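Side-chain contacts in glucose-binding protein (PDB 2B3F), which binds glucose and galactose, and is probably the sugar-capturing component of a binding-protein-dependent transport system: residues A[167-172]-A[362-367]; A[174-179]-A[206-211]; A[26-31]-A[292-297]; A[2-7]-A[51-56]; A[304-309]-A[319-324]. One frame throughout, in Å; residues are numbered along the deposited sequence.

Interaction 1: A[167-172]-A[362-367]; sequences WTQQHL and TVMEIF
M364 sets CG anti to its backbone N (chi1 -180°) and then bends at both chi2 and chi3, while Q169 and Q170 send their chains out extended beyond CG. The fold in the methionine brings its sulfur and methyl group back against the facing turn, where helices 354-370 and 166-190 pack in the interior of this solute-binding protein. The methyl, CE, sits 3.9 Å from both Q169 O and Q170 CA, against the helix backbone itself. SD passes 4.2 Å from Q169 CB, and CG meets Q169 OE1 at 3.8 Å. On the other flank, Q170 CG lies 4.2 Å from M364 CB. A flexible, unbranched thioether suits this place because it can curl to follow the uneven surface between two glutamine stems. Replacing M364 by an alanine would probably open a gap beside the Q169 and Q170 backbone and take away the side chain that F208 and W205 pack against. The amides look to other partners: Q169 NE2 bonds G164 O, and Q170 NE2 bonds N166 OD1. On the same turn H171 is hydrogen-bonded to H348, a residue of the galactose pocket. No hydrogen bond joins the two segments, so the contact rests on van der Waals packing of the thioether chain against glutamine methylenes, a side-chain oxygen and the helix backbone, with the buried glutamine NH2 groups satisfied within their own part of the chain.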
# COMPACT_ATOMS: atom_id res chain seq x y z
N TRP A 167 -2.34 -0.99 -11.73
CA TRP A 167 -2.54 -0.76 -10.27
C TRP A 167 -1.99 0.59 -9.82
O TRP A 167 -2.54 1.20 -8.90
CB TRP A 167 -2.03 -1.92 -9.42
CG TRP A 167 -0.58 -1.97 -9.22
CD1 TRP A 167 0.30 -2.75 -9.87
CD2 TRP A 167 0.17 -1.24 -8.24
NE1 TRP A 167 1.57 -2.54 -9.40
CE2 TRP A 167 1.52 -1.62 -8.39
CE3 TRP A 167 -0.17 -0.29 -7.26
CZ2 TRP A 167 2.53 -1.10 -7.58
CZ3 TRP A 167 0.84 0.24 -6.48
CH2 TRP A 167 2.18 -0.17 -6.64
N THR A 168 -0.92 1.08 -10.46
CA THR A 168 -0.33 2.37 -10.06
C THR A 168 -1.23 3.54 -10.48
O THR A 168 -1.17 4.63 -9.91
CB THR A 168 1.10 2.60 -10.62
OG1 THR A 168 1.03 2.94 -12.01
CG2 THR A 168 1.98 1.42 -10.40
N GLN A 169 -2.05 3.31 -11.50
CA GLN A 169 -3.04 4.29 -11.92
C GLN A 169 -4.18 4.35 -10.90
O GLN A 169 -4.64 5.42 -10.55
CB GLN A 169 -3.56 3.96 -13.31
CG GLN A 169 -2.47 3.93 -14.37
CD GLN A 169 -2.86 3.10 -15.60
OE1 GLN A 169 -4.05 2.85 -15.86
NE2 GLN A 169 -1.84 2.62 -16.33
N GLN A 170 -4.59 3.18 -10.41
CA GLN A 170 -5.55 3.11 -9.30
C GLN A 170 -4.97 3.81 -8.07
O GLN A 170 -5.68 4.52 -7.37
CB GLN A 170 -5.85 1.67 -8.95
CG GLN A 170 -6.50 0.80 -10.06
CD GLN A 170 -6.79 -0.59 -9.53
OE1 GLN A 170 -7.36 -0.73 -8.45
NE2 GLN A 170 -6.40 -1.61 -10.27
N HIS A 171 -3.68 3.58 -7.83
CA HIS A 171 -2.96 4.18 -6.72
C HIS A 171 -3.01 5.69 -6.78
O HIS A 171 -3.31 6.35 -5.80
CB HIS A 171 -1.51 3.70 -6.67
CG HIS A 171 -0.82 4.08 -5.40
ND1 HIS A 171 -0.61 3.18 -4.37
CD2 HIS A 171 -0.36 5.28 -4.97
CE1 HIS A 171 -0.02 3.81 -3.37
NE2 HIS A 171 0.15 5.08 -3.71
N LEU A 172 -2.70 6.24 -7.95
CA LEU A 172 -2.84 7.67 -8.18
C LEU A 172 -4.28 8.14 -7.92
O LEU A 172 -4.50 9.15 -7.25
CB LEU A 172 -2.47 7.98 -9.61
CG LEU A 172 -2.69 9.40 -10.07
CD1 LEU A 172 -1.86 10.40 -9.26
CD2 LEU A 172 -2.31 9.42 -11.58
N THR A 362 -10.63 -2.98 -13.80
CA THR A 362 -11.51 -2.93 -14.99
C THR A 362 -12.15 -1.57 -15.15
O THR A 362 -12.21 -0.99 -16.25
CB THR A 362 -12.62 -4.00 -14.87
OG1 THR A 362 -12.01 -5.28 -14.77
CG2 THR A 362 -13.56 -3.99 -16.09
N VAL A 363 -12.65 -1.03 -14.05
CA VAL A 363 -13.13 0.34 -14.04
C VAL A 363 -12.06 1.29 -14.54
O VAL A 363 -12.32 2.17 -15.37
CB VAL A 363 -13.59 0.77 -12.62
CG1 VAL A 363 -14.02 2.23 -12.62
CG2 VAL A 363 -14.72 -0.11 -12.16
N MET A 364 -10.84 1.13 -14.05
CA MET A 364 -9.77 2.00 -14.45
C MET A 364 -9.48 1.85 -15.95
O MET A 364 -9.32 2.85 -16.63
CB MET A 364 -8.51 1.74 -13.59
CG MET A 364 -7.33 2.62 -13.95
SD MET A 364 -7.68 4.38 -13.76
CE MET A 364 -8.10 4.46 -11.99
N GLU A 365 -9.45 0.62 -16.46
CA GLU A 365 -9.32 0.40 -17.93
C GLU A 365 -10.35 1.20 -18.72
O GLU A 365 -10.01 1.88 -19.70
CB GLU A 365 -9.45 -1.06 -18.28
CG GLU A 365 -8.24 -1.87 -17.90
CD GLU A 365 -8.33 -3.34 -18.30
OE1 GLU A 365 -9.46 -3.89 -18.34
OE2 GLU A 365 -7.26 -3.94 -18.57
N ILE A 366 -11.61 1.15 -18.29
CA ILE A 366 -12.67 1.86 -19.02
C ILE A 366 -12.59 3.38 -18.87
O ILE A 366 -13.04 4.13 -19.76
CB ILE A 366 -14.09 1.26 -18.77
CG1 ILE A 366 -14.56 1.43 -17.33
CG2 ILE A 366 -14.06 -0.21 -19.11
CD1 ILE A 366 -15.27 2.70 -17.04
N PHE A 367 -11.97 3.87 -17.80
CA PHE A 367 -11.69 5.29 -17.77
C PHE A 367 -10.56 5.60 -18.76
O PHE A 367 -10.63 6.62 -19.44
CB PHE A 367 -11.33 5.83 -16.39
CG PHE A 367 -11.18 7.31 -16.38
CD1 PHE A 367 -12.30 8.13 -16.53
CD2 PHE A 367 -9.93 7.90 -16.30
CE1 PHE A 367 -12.18 9.50 -16.53
CE2 PHE A 367 -9.79 9.28 -16.33
CZ PHE A 367 -10.92 10.08 -16.43

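Interaction 2: A[174-179]-A[206-211]; sequences ESVALA and EVFGRV
V176 and F208 come within 6.1 Å at their CA atoms, the nearest CA pair of segments 174-179 and 206-211. This is helix-to-helix packing between two successive helices, 166-190 and 199-212, of the alpha/beta solute-binding protein fold, away from the sugar site. V176 and V207, short and branched, suit so close an approach: the stub of V176 fits against F208 N and the side chain of V207. With CG1 anti to the backbone N (chi1 171°), the valine points that methyl into the angle between two residues of the facing helix. CG1 lies 3.9 Å from V207 CG1, 4.0 Å from F208 CB and 3.7 Å from F208 N. V176 and V207 run obliquely past one another, whereas V176 and F208 cross at about a right angle. W142 of helix 142-154 also covers V176, and W173 meets the F208 ring edge-to-face, so the apolar layer continues beyond the pair. The other methyl of V176, CG2, stands at the edge of the F208 ring, close to its plane and 4.2 Å from CD1.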
# COMPACT_ATOMS: atom_id res chain seq x y z
N GLU A 174 -6.59 6.98 -5.92
CA GLU A 174 -7.05 7.07 -4.51
C GLU A 174 -6.54 8.35 -3.84
O GLU A 174 -7.22 8.92 -3.00
CB GLU A 174 -6.80 5.81 -3.70
CG GLU A 174 -5.37 5.42 -3.40
CD GLU A 174 -5.30 4.11 -2.60
OE1 GLU A 174 -6.31 3.36 -2.58
OE2 GLU A 174 -4.22 3.83 -2.04
N SER A 175 -5.36 8.82 -4.23
CA SER A 175 -4.88 10.14 -3.76
C SER A 175 -5.76 11.27 -4.29
O SER A 175 -6.16 12.17 -3.55
CB SER A 175 -3.44 10.39 -4.15
OG SER A 175 -2.53 9.88 -3.19
N VAL A 176 -6.05 11.24 -5.59
CA VAL A 176 -6.92 12.25 -6.19
C VAL A 176 -8.30 12.25 -5.52
O VAL A 176 -8.80 13.32 -5.14
CB VAL A 176 -7.05 12.05 -7.73
CG1 VAL A 176 -8.13 12.97 -8.32
CG2 VAL A 176 -5.71 12.28 -8.42
N ALA A 177 -8.91 11.08 -5.36
CA ALA A 177 -10.21 10.95 -4.71
C ALA A 177 -10.21 11.49 -3.27
O ALA A 177 -11.15 12.19 -2.85
CB ALA A 177 -10.67 9.50 -4.74
N LEU A 178 -9.16 11.17 -2.52
CA LEU A 178 -9.08 11.64 -1.14
C LEU A 178 -9.04 13.17 -1.12
O LEU A 178 -9.71 13.80 -0.29
CB LEU A 178 -7.84 11.07 -0.42
CG LEU A 178 -7.61 11.60 1.01
CD1 LEU A 178 -8.78 11.25 1.93
CD2 LEU A 178 -6.29 11.06 1.59
N ALA A 179 -8.26 13.75 -2.02
CA ALA A 179 -8.13 15.22 -2.11
C ALA A 179 -9.48 15.85 -2.45
O ALA A 179 -9.88 16.85 -1.83
CB ALA A 179 -7.11 15.62 -3.15
N GLU A 206 -12.95 13.48 -12.88
CA GLU A 206 -12.64 14.69 -13.66
C GLU A 206 -11.24 15.20 -13.36
O GLU A 206 -10.45 15.45 -14.28
CB GLU A 206 -13.64 15.82 -13.36
CG GLU A 206 -13.64 17.03 -14.32
CD GLU A 206 -12.48 18.07 -14.18
OE1 GLU A 206 -12.03 18.41 -13.05
OE2 GLU A 206 -12.04 18.58 -15.26
N VAL A 207 -10.94 15.35 -12.07
CA VAL A 207 -9.63 15.82 -11.68
C VAL A 207 -8.59 14.78 -12.11
O VAL A 207 -7.56 15.11 -12.67
CB VAL A 207 -9.53 16.13 -10.18
CG1 VAL A 207 -8.10 16.54 -9.81
CG2 VAL A 207 -10.55 17.22 -9.79
N PHE A 208 -8.88 13.50 -11.86
CA PHE A 208 -7.96 12.41 -12.24
C PHE A 208 -7.57 12.43 -13.73
O PHE A 208 -6.40 12.30 -14.09
CB PHE A 208 -8.60 11.07 -11.86
CG PHE A 208 -7.77 9.87 -12.19
CD1 PHE A 208 -6.56 9.66 -11.55
CD2 PHE A 208 -8.20 8.93 -13.10
CE1 PHE A 208 -5.79 8.55 -11.85
CE2 PHE A 208 -7.44 7.82 -13.41
CZ PHE A 208 -6.23 7.63 -12.78
N GLY A 209 -8.56 12.63 -14.59
CA GLY A 209 -8.29 12.70 -16.05
C GLY A 209 -7.34 13.82 -16.45
O GLY A 209 -6.48 13.65 -17.33
N ARG A 210 -7.48 14.97 -15.81
CA ARG A 210 -6.57 16.08 -16.08
C ARG A 210 -5.16 15.71 -15.65
O ARG A 210 -4.18 15.97 -16.35
CB ARG A 210 -7.01 17.34 -15.36
CG ARG A 210 -8.34 17.88 -15.83
CD ARG A 210 -8.61 19.16 -15.07
NE ARG A 210 -9.77 19.90 -15.54
CZ ARG A 210 -9.75 20.79 -16.54
NH1 ARG A 210 -8.62 21.07 -17.20
NH2 ARG A 210 -10.87 21.41 -16.87
N VAL A 211 -5.05 15.08 -14.47
CA VAL A 211 -3.76 14.68 -13.94
C VAL A 211 -3.12 13.63 -14.87
O VAL A 211 -1.92 13.66 -15.15
CB VAL A 211 -3.93 14.14 -12.49
CG1 VAL A 211 -2.64 13.52 -11.98
CG2 VAL A 211 -4.41 15.27 -11.57

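Interaction 3: A[26-31]-A[292-297]; sequences QKYPGV and AINWLR
Y28 and N294 form the close-packed half of this surface contact, in which the tyrosine hydroxyl end lies against the stem of the asparagine. Y28 CZ is 3.7 Å from N294 CB, and Y28 OH is 3.6 Å from that same carbon. The two side chains cross at about a right angle, yet the phenol ring and the amide lie nearly parallel, 7° apart, with ND2 3.9 Å from CE1. Y28 directly follows helix 15-27 and opens a type I turn to V31; with its CG beside the backbone N (chi1 -53°), the long ring spans the distance to helix 289-299. The other half is looser and wetter. R297 NH1 comes within 3.6 Å of Y28 OH without a hydrogen bond, whereas a water is hydrogen-bonded to Y28 OH at 2.7 Å and donates to N294 O at 2.8 Å. R297 NH1 bonds N294 OD1 in the guanidinium plane but from above the carbonyl plane, and R297 NE pairs with E91. An alanine in place of N294 would probably leave R297 NH1 without its carbonyl mate and the tyrosine ring without the amide it lies along. The ring end and hydroxyl of the phenol therefore pack on the asparagine while OH also binds the water, which suits a residue joining a turn to a helix at the protein surface.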
# COMPACT_ATOMS: atom_id res chain seq x y z
N GLN A 26 18.61 -17.31 12.66
CA GLN A 26 19.46 -17.22 13.86
C GLN A 26 18.75 -17.84 15.07
O GLN A 26 19.36 -18.59 15.86
CB GLN A 26 19.77 -15.76 14.21
CG GLN A 26 20.79 -15.11 13.31
CD GLN A 26 21.24 -13.75 13.84
OE1 GLN A 26 21.97 -13.68 14.84
NE2 GLN A 26 20.80 -12.68 13.17
N LYS A 27 17.47 -17.52 15.23
CA LYS A 27 16.72 -17.97 16.38
C LYS A 27 16.36 -19.44 16.25
O LYS A 27 16.24 -20.14 17.25
CB LYS A 27 15.43 -17.16 16.56
CG LYS A 27 15.67 -15.69 16.85
CD LYS A 27 14.37 -14.90 16.84
CE LYS A 27 14.60 -13.42 17.16
NZ LYS A 27 14.57 -13.16 18.64
N TYR A 28 16.15 -19.90 15.02
CA TYR A 28 15.64 -21.23 14.79
C TYR A 28 16.48 -21.89 13.71
O TYR A 28 16.02 -22.06 12.59
CB TYR A 28 14.17 -21.19 14.37
CG TYR A 28 13.30 -20.42 15.33
CD1 TYR A 28 13.07 -20.89 16.62
CD2 TYR A 28 12.73 -19.20 14.96
CE1 TYR A 28 12.29 -20.18 17.50
CE2 TYR A 28 11.93 -18.49 15.84
CZ TYR A 28 11.72 -18.98 17.12
OH TYR A 28 10.94 -18.27 18.00
N PRO A 29 17.73 -22.26 14.06
CA PRO A 29 18.66 -22.83 13.08
C PRO A 29 18.19 -24.14 12.45
O PRO A 29 18.62 -24.48 11.34
CB PRO A 29 19.96 -23.02 13.88
CG PRO A 29 19.57 -22.97 15.31
CD PRO A 29 18.34 -22.10 15.39
N GLY A 30 17.30 -24.85 13.11
CA GLY A 30 16.72 -26.05 12.52
C GLY A 30 15.90 -25.87 11.25
O GLY A 30 15.82 -26.79 10.42
N VAL A 31 15.30 -24.70 11.07
CA VAL A 31 14.25 -24.52 10.06
C VAL A 31 14.81 -24.11 8.70
O VAL A 31 15.55 -23.14 8.60
CB VAL A 31 13.21 -23.45 10.49
CG1 VAL A 31 12.05 -23.41 9.50
CG2 VAL A 31 12.69 -23.73 11.90
N ALA A 292 5.38 -21.53 11.87
CA ALA A 292 4.61 -20.34 11.42
C ALA A 292 4.27 -19.44 12.60
O ALA A 292 4.42 -18.22 12.54
CB ALA A 292 3.34 -20.78 10.70
N ILE A 293 3.84 -20.04 13.70
CA ILE A 293 3.54 -19.28 14.93
C ILE A 293 4.78 -18.52 15.40
O ILE A 293 4.71 -17.36 15.78
CB ILE A 293 2.99 -20.21 16.05
CG1 ILE A 293 1.58 -20.68 15.69
CG2 ILE A 293 3.00 -19.48 17.39
CD1 ILE A 293 1.05 -21.82 16.52
N ASN A 294 5.94 -19.17 15.36
CA ASN A 294 7.17 -18.49 15.74
C ASN A 294 7.54 -17.34 14.78
O ASN A 294 8.11 -16.33 15.17
CB ASN A 294 8.30 -19.50 15.90
CG ASN A 294 8.10 -20.39 17.14
OD1 ASN A 294 7.41 -19.98 18.08
ND2 ASN A 294 8.69 -21.59 17.15
N TRP A 295 7.18 -17.50 13.51
CA TRP A 295 7.34 -16.39 12.57
C TRP A 295 6.44 -15.22 12.97
O TRP A 295 6.88 -14.08 12.99
CB TRP A 295 7.05 -16.88 11.13
CG TRP A 295 6.98 -15.80 10.09
CD1 TRP A 295 5.85 -15.28 9.54
CD2 TRP A 295 8.08 -15.10 9.49
NE1 TRP A 295 6.17 -14.32 8.62
CE2 TRP A 295 7.52 -14.17 8.57
CE3 TRP A 295 9.47 -15.17 9.62
CZ2 TRP A 295 8.31 -13.33 7.79
CZ3 TRP A 295 10.25 -14.32 8.86
CH2 TRP A 295 9.67 -13.42 7.94
N LEU A 296 5.18 -15.50 13.30
CA LEU A 296 4.26 -14.44 13.75
C LEU A 296 4.80 -13.70 14.98
O LEU A 296 4.71 -12.46 15.07
CB LEU A 296 2.87 -15.02 14.05
CG LEU A 296 2.15 -15.72 12.90
CD1 LEU A 296 0.77 -16.16 13.32
CD2 LEU A 296 2.09 -14.81 11.65
N ARG A 297 5.37 -14.45 15.92
CA ARG A 297 5.92 -13.83 17.12
C ARG A 297 7.07 -12.90 16.78
O ARG A 297 7.22 -11.83 17.37
CB ARG A 297 6.37 -14.90 18.13
CG ARG A 297 5.20 -15.73 18.66
CD ARG A 297 5.67 -16.86 19.58
NE ARG A 297 6.53 -16.29 20.62
CZ ARG A 297 7.75 -16.72 20.94
NH1 ARG A 297 8.29 -17.78 20.35
NH2 ARG A 297 8.42 -16.09 21.91
O HOH W 1 9.95 -15.85 17.16

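Interaction 4: A[2-7]-A[51-56]; sequences KLEIFS and KTRMLG
E4 and R53 approach from opposite directions and meet end-on, each carboxylate oxygen taking one terminal nitrogen of the guanidinium. R53 NH2 reaches E4 OE1 at 2.9 Å, and R53 NH1 reaches E4 OE2 at 2.9 Å; both bonds are fairly straight and stay close to the guanidinium plane. The two flat groups are nonetheless twisted by 53°, so that OE1 is met on its syn side while OE2 is met from above the carboxylate plane. The glutamate, its CG anti to the backbone N (chi1 -177°), stretches out from strand 2-7, and the arginine bends at chi3 to face it from helix 44-55. Long side chains suit the place, since the CA atoms of E4 and R53 are 12.7 Å apart. F6 lies alongside, running past the arginine the opposite way, with R53 NH1 at the ring edge, 4.2 Å from CD1, and the planes 72° apart. This helix belongs to the beta-alpha-beta crossover that leads from strand 32-37 to strand 62-66, both of which pair in parallel with strand 2-7. R53 NE is held separately by D58 O. The twin bonds between opposite charges, supported by that third hold, are likely to keep the guanidinium from turning and to tie the last turns of the helix to the strand.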
# COMPACT_ATOMS: atom_id res chain seq x y z
N LYS A 2 10.65 -27.07 8.32
CA LYS A 2 10.44 -26.14 7.22
C LYS A 2 9.49 -25.01 7.61
O LYS A 2 8.72 -25.12 8.57
CB LYS A 2 9.89 -26.88 6.01
CG LYS A 2 10.84 -27.93 5.47
CD LYS A 2 10.25 -28.66 4.30
CE LYS A 2 11.22 -29.76 3.82
NZ LYS A 2 11.08 -31.00 4.65
N LEU A 3 9.59 -23.92 6.85
CA LEU A 3 8.66 -22.81 6.96
C LEU A 3 8.54 -22.17 5.59
O LEU A 3 9.53 -21.71 5.04
CB LEU A 3 9.13 -21.77 7.96
CG LEU A 3 8.27 -20.50 7.99
CD1 LEU A 3 6.90 -20.74 8.60
CD2 LEU A 3 9.01 -19.38 8.71
N GLU A 4 7.32 -22.14 5.06
CA GLU A 4 7.05 -21.58 3.74
C GLU A 4 6.31 -20.24 3.91
O GLU A 4 5.17 -20.21 4.35
CB GLU A 4 6.22 -22.54 2.90
CG GLU A 4 5.99 -22.02 1.50
CD GLU A 4 5.09 -22.91 0.69
OE1 GLU A 4 4.17 -23.52 1.27
OE2 GLU A 4 5.29 -22.97 -0.55
N ILE A 5 6.99 -19.17 3.52
CA ILE A 5 6.49 -17.80 3.67
C ILE A 5 6.10 -17.31 2.29
O ILE A 5 6.95 -17.23 1.41
CB ILE A 5 7.56 -16.86 4.20
CG1 ILE A 5 8.06 -17.30 5.60
CG2 ILE A 5 7.01 -15.44 4.30
CD1 ILE A 5 9.32 -16.63 6.01
N PHE A 6 4.83 -16.94 2.14
CA PHE A 6 4.27 -16.52 0.86
C PHE A 6 4.11 -14.99 0.87
O PHE A 6 3.57 -14.42 1.81
CB PHE A 6 2.94 -17.25 0.66
CG PHE A 6 2.29 -17.05 -0.70
CD1 PHE A 6 2.31 -18.07 -1.64
CD2 PHE A 6 1.60 -15.88 -1.00
CE1 PHE A 6 1.70 -17.92 -2.89
CE2 PHE A 6 0.96 -15.74 -2.25
CZ PHE A 6 1.02 -16.76 -3.18
N SER A 7 4.60 -14.32 -0.16
CA SER A 7 4.54 -12.86 -0.23
C SER A 7 4.75 -12.42 -1.68
O SER A 7 4.99 -13.25 -2.57
CB SER A 7 5.62 -12.21 0.66
OG SER A 7 6.90 -12.21 0.04
N LYS A 51 -5.01 -17.84 -4.30
CA LYS A 51 -6.35 -18.39 -4.53
C LYS A 51 -6.29 -19.84 -5.03
O LYS A 51 -6.99 -20.71 -4.50
CB LYS A 51 -7.11 -17.50 -5.50
CG LYS A 51 -8.52 -17.94 -5.75
CD LYS A 51 -9.32 -16.81 -6.35
CE LYS A 51 -10.45 -17.32 -7.22
NZ LYS A 51 -11.22 -16.16 -7.83
N THR A 52 -5.43 -20.12 -6.00
CA THR A 52 -5.23 -21.47 -6.50
C THR A 52 -4.78 -22.42 -5.38
O THR A 52 -5.28 -23.53 -5.24
CB THR A 52 -4.17 -21.47 -7.62
OG1 THR A 52 -4.61 -20.57 -8.65
CG2 THR A 52 -3.96 -22.88 -8.19
N ARG A 53 -3.82 -21.97 -4.58
CA ARG A 53 -3.29 -22.78 -3.48
C ARG A 53 -4.32 -23.04 -2.40
O ARG A 53 -4.51 -24.19 -1.98
CB ARG A 53 -2.07 -22.12 -2.86
CG ARG A 53 -0.89 -22.22 -3.76
CD ARG A 53 0.36 -21.95 -3.05
NE ARG A 53 0.61 -22.96 -2.03
CZ ARG A 53 1.76 -23.05 -1.37
NH1 ARG A 53 2.74 -22.21 -1.64
NH2 ARG A 53 1.90 -23.98 -0.43
N MET A 54 -5.00 -21.98 -1.97
CA MET A 54 -5.98 -22.10 -0.90
C MET A 54 -7.15 -22.97 -1.34
O MET A 54 -7.57 -23.87 -0.62
CB MET A 54 -6.45 -20.71 -0.48
CG MET A 54 -5.38 -19.88 0.22
SD MET A 54 -4.80 -20.52 1.83
CE MET A 54 -6.06 -19.87 2.89
N LEU A 55 -7.69 -22.73 -2.53
CA LEU A 55 -8.83 -23.54 -2.99
C LEU A 55 -8.42 -24.99 -3.28
O LEU A 55 -9.24 -25.91 -3.20
CB LEU A 55 -9.51 -22.88 -4.21
CG LEU A 55 -10.17 -21.52 -3.99
CD1 LEU A 55 -10.70 -20.95 -5.32
CD2 LEU A 55 -11.28 -21.60 -2.96
N GLY A 56 -7.16 -25.21 -3.64
CA GLY A 56 -6.65 -26.55 -3.88
C GLY A 56 -6.35 -27.30 -2.59
O GLY A 56 -5.96 -28.48 -2.64

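Interaction 5: A[304-309]-A[319-324]; sequences GQDTSN and LDSDPS. Unlike the reference sequence in segment 304-309: S308 (reference Phe).
D306 OD1 is gripped by two hydroxyl groups: S321 OG donates to it at 2.6 Å on the syn lone pair, and Y326 OH forms a second hydrogen bond. The other oxygen of the same carboxylate, OD2, takes the backbone N-H of D322 at 2.9 Å and 175°, again on the syn side though somewhat out of plane. A short, forked acid suits this position on helix 302-312, because its two oxygens can face a hydroxyl and the next residue's amide at once. S321 sets OG anti to its backbone N (chi1 -177°), which brings the hydroxyl over to the aspartate. D322 then turns its own carboxylate to the chain beyond: OD1 accepts from S324 N at 3.0 Å in an Asx turn and from S324 OG at 2.7 Å, both on one face of its plane. The acids D306 and D322 keep apart, with 5.4 Å between their OD2 atoms. The whole joins the helix to the loop that follows it, a helix that also carries K312 of the galactose pocket. The donors described here are neutral hydroxyls and an amide, consistent with an ionised carboxylate that holds the loop by accepting hydrogen bonds.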
# COMPACT_ATOMS: atom_id res chain seq x y z
N GLY A 304 12.06 -7.55 15.37
CA GLY A 304 11.73 -7.83 13.96
C GLY A 304 11.41 -6.56 13.19
O GLY A 304 12.02 -6.26 12.17
N GLN A 305 10.46 -5.78 13.70
CA GLN A 305 9.95 -4.61 12.99
C GLN A 305 10.97 -3.49 12.83
O GLN A 305 10.98 -2.77 11.81
CB GLN A 305 8.65 -4.07 13.66
CG GLN A 305 7.52 -5.10 13.61
CD GLN A 305 6.13 -4.52 13.87
OE1 GLN A 305 5.95 -3.30 13.94
NE2 GLN A 305 5.15 -5.41 14.01
N ASP A 306 11.85 -3.30 13.83
CA ASP A 306 12.86 -2.26 13.71
C ASP A 306 14.13 -2.72 12.96
O ASP A 306 15.00 -1.90 12.68
CB ASP A 306 13.22 -1.71 15.10
CG ASP A 306 12.18 -0.72 15.62
OD1 ASP A 306 11.22 -0.34 14.87
OD2 ASP A 306 12.37 -0.30 16.80
N THR A 307 14.22 -4.01 12.68
CA THR A 307 15.21 -4.55 11.73
C THR A 307 14.74 -4.40 10.27
O THR A 307 15.49 -3.91 9.42
CB THR A 307 15.49 -6.02 12.04
OG1 THR A 307 16.02 -6.13 13.38
CG2 THR A 307 16.48 -6.62 11.06
N SER A 308 13.51 -4.81 10.00
CA SER A 308 13.01 -4.85 8.61
C SER A 308 12.53 -3.52 8.07
O SER A 308 12.82 -3.16 6.92
CB SER A 308 11.91 -5.90 8.48
OG SER A 308 10.86 -5.66 9.39
N ASN A 309 11.76 -2.76 8.86
CA ASN A 309 11.11 -1.58 8.30
C ASN A 309 12.02 -0.48 7.82
O ASN A 309 11.74 0.14 6.81
CB ASN A 309 9.98 -1.07 9.21
CG ASN A 309 8.79 -2.01 9.20
OD1 ASN A 309 8.23 -2.28 8.13
ND2 ASN A 309 8.42 -2.54 10.36
N LEU A 319 3.77 0.40 18.58
CA LEU A 319 3.87 1.73 19.19
C LEU A 319 5.25 2.02 19.82
O LEU A 319 5.63 3.18 19.92
CB LEU A 319 2.77 1.90 20.26
CG LEU A 319 1.31 1.93 19.81
CD1 LEU A 319 0.34 1.67 20.96
CD2 LEU A 319 1.00 3.24 19.16
N ASP A 320 5.98 0.98 20.22
CA ASP A 320 7.26 1.15 20.93
C ASP A 320 8.48 1.23 20.01
O ASP A 320 9.63 1.21 20.47
CB ASP A 320 7.45 0.09 22.04
CG ASP A 320 7.58 -1.33 21.53
OD1 ASP A 320 7.52 -1.57 20.28
OD2 ASP A 320 7.77 -2.24 22.39
N SER A 321 8.22 1.34 18.70
CA SER A 321 9.28 1.46 17.73
C SER A 321 10.29 2.57 18.06
O SER A 321 9.92 3.67 18.46
CB SER A 321 8.67 1.71 16.33
OG SER A 321 9.69 1.77 15.33
N ASP A 322 11.57 2.27 17.84
CA ASP A 322 12.67 3.21 18.10
C ASP A 322 12.95 4.08 16.87
O ASP A 322 13.51 3.60 15.89
CB ASP A 322 13.93 2.40 18.45
CG ASP A 322 15.15 3.28 18.75
OD1 ASP A 322 15.08 4.53 18.66
OD2 ASP A 322 16.20 2.67 19.07
N PRO A 323 12.60 5.38 16.93
CA PRO A 323 12.80 6.22 15.74
C PRO A 323 14.25 6.41 15.30
O PRO A 323 14.49 6.77 14.16
CB PRO A 323 12.17 7.56 16.13
CG PRO A 323 12.12 7.55 17.58
CD PRO A 323 12.02 6.15 18.04
N SER A 324 15.22 6.16 16.18
CA SER A 324 16.63 6.33 15.83
C SER A 324 17.11 5.27 14.83
O SER A 324 18.17 5.42 14.25
CB SER A 324 17.52 6.32 17.09
OG SER A 324 17.58 5.03 17.67

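In the fold
Interactions 1 and 2 lie on the opposite side of the chain's centre from interactions 3 and 5, consistent with the two lobes of a periplasmic binding protein. Interactions 1 and 2 share helix 166-190, have centres 11 Å apart and meet at F208, whose CE2 lies 3.5 Å from M364 SD. Interactions 3 and 4, with centres about 18 Å apart, touch through strand 2-7, where L3 CD1 lies 3.7 Å from A292 CA; interaction 5, on the next helix, has its centre about 19 Å from that of interaction 3. The side chains of Q170 and F6 are about 11 and 12 Å from the galactose, respectively, consistent with a sugar held between the lobes.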